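Local coordinates for Dye type peroxidase A (Streptomyces lividans 1326, PDB 6GZW) that uses haem to reduce hydrogen peroxide while oxidising dyes and other organic substrates, as a dye-decolourising (DyP-type) peroxidase, at the interface of chains A and B. Numbering follows the deposited sequence. Chains: chain A/B, Dye type peroxidase A.

The interface of chains A and B. Residues chain A 307, 309-310; chain B 31, 139, 142, 158, 160.
Strand 304-310 of chain A sends A:His307 against strand 153-162 and helix 135-149 of chain B, where the imidazole meets B:Gln158 at its edge and B:Phe139 on one face. The ring nitrogen NE2 donates to OE1, the amide oxygen of B:Gln158, over 2.8 Å and nearly straight, 161° at the hydrogen. The two side chains approach head-on from the two chains with ring and amide planes almost parallel, although the donor is tilted from the carbonyl plane. A:His307 reaches across because its CG stands anti to the backbone N (chi1 171°). A phenylalanine suits B:Phe139's place because a flat apolar ring can turn its rim to the imidazole: CE1 sits above the outer part of that face, 3.5 Å from CG of A:His307, with the planes 64° apart. The backbone N of A:Gly309 lies above the rim of the opposite face. Methyl CD2 of B:Leu142 packs 4.0 Å from CD2 of A:His307. Were A:His307 replaced by an alanine, OE1 of B:Gln158 would probably lose this donor and B:Phe139 the ring its edge rests on.

Glutamine suits its place because one amide accepts from A:His307 and donates through NE2 to OD1 of B:Asn160 (2.9 Å). B:Asn160 also touches A:His307, OD1 to CD2 3.6 Å, and probably holds that amide, with B:His31 behind it donating from ND1 to the same OD1, from the opposite face. The CD1/CE1 edge of A:Phe310 meets CG of B:Gln158, ring and amide nearly perpendicular, and a water links A:Phe310 N to B:Gln158 O. In this two-fold interface, strand 304-310 of chain A meets strands 29-37 and 153-162 and helix 135-149 of chain B; the structure alone does not show whether the dimer forms in solution.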
# COMPACT_ATOMS: atom_id res chain seq x y z
N HIS A 307 4.08 -6.09 2.00
CA HIS A 307 4.78 -6.58 0.84
C HIS A 307 5.62 -5.46 0.26
O HIS A 307 5.05 -4.47 -0.19
CB HIS A 307 3.83 -7.07 -0.20
CG HIS A 307 4.52 -7.39 -1.48
ND1 HIS A 307 5.41 -8.44 -1.60
CD2 HIS A 307 4.51 -6.75 -2.68
CE1 HIS A 307 5.90 -8.44 -2.83
NE2 HIS A 307 5.37 -7.43 -3.50
N GLY A 309 8.19 -5.96 -2.09
CA GLY A 309 8.78 -6.30 -3.39
C GLY A 309 9.49 -7.61 -3.27
O GLY A 309 9.26 -8.40 -2.31
N PHE A 310 10.34 -7.88 -4.25
CA PHE A 310 11.05 -9.13 -4.39
C PHE A 310 12.55 -8.87 -4.39
O PHE A 310 13.00 -7.88 -4.97
CB PHE A 310 10.65 -9.78 -5.71
CG PHE A 310 9.23 -10.31 -5.73
CD1 PHE A 310 8.15 -9.48 -6.05
CD2 PHE A 310 8.97 -11.65 -5.39
CE1 PHE A 310 6.85 -9.98 -6.09
CE2 PHE A 310 7.66 -12.13 -5.41
CZ PHE A 310 6.62 -11.30 -5.75
N HIS B 31 0.08 -2.95 -8.42
CA HIS B 31 1.34 -3.67 -8.46
C HIS B 31 1.74 -3.75 -9.93
O HIS B 31 0.97 -4.28 -10.75
CB HIS B 31 1.24 -5.10 -7.89
CG HIS B 31 0.76 -5.18 -6.47
ND1 HIS B 31 1.51 -4.76 -5.40
CD2 HIS B 31 -0.40 -5.67 -5.95
CE1 HIS B 31 0.82 -4.93 -4.28
NE2 HIS B 31 -0.34 -5.50 -4.59
N PHE B 139 -2.83 -8.25 -3.88
CA PHE B 139 -1.65 -9.01 -3.59
C PHE B 139 -1.82 -10.46 -4.06
O PHE B 139 -0.93 -11.04 -4.64
CB PHE B 139 -1.31 -9.03 -2.10
CG PHE B 139 -0.10 -9.83 -1.84
CD1 PHE B 139 1.17 -9.29 -1.97
CD2 PHE B 139 -0.22 -11.19 -1.50
CE1 PHE B 139 2.30 -10.08 -1.77
CE2 PHE B 139 0.91 -11.95 -1.31
CZ PHE B 139 2.17 -11.42 -1.43
N LEU B 142 -1.14 -10.53 -7.73
CA LEU B 142 0.29 -10.42 -7.99
C LEU B 142 1.02 -11.73 -7.77
O LEU B 142 1.78 -12.20 -8.60
CB LEU B 142 0.89 -9.32 -7.10
CG LEU B 142 2.41 -9.25 -7.07
CD1 LEU B 142 2.92 -8.85 -8.42
CD2 LEU B 142 2.84 -8.29 -5.99
N GLN B 158 9.70 -4.94 -9.63
CA GLN B 158 8.33 -4.96 -9.16
C GLN B 158 8.08 -3.80 -8.22
O GLN B 158 8.83 -3.64 -7.23
CB GLN B 158 8.07 -6.29 -8.46
CG GLN B 158 6.60 -6.62 -8.30
CD GLN B 158 6.01 -6.08 -7.03
OE1 GLN B 158 6.39 -6.49 -5.92
NE2 GLN B 158 5.07 -5.15 -7.17
N ASN B 160 5.14 -1.14 -6.14
CA ASN B 160 3.84 -1.07 -5.51
C ASN B 160 3.35 0.35 -5.46
O ASN B 160 4.13 1.28 -5.23
CB ASN B 160 3.96 -1.60 -4.09
CG ASN B 160 4.55 -3.01 -4.07
OD1 ASN B 160 4.06 -3.89 -4.74
ND2 ASN B 160 5.66 -3.19 -3.37
O HOH W 1 10.77 -5.52 -6.04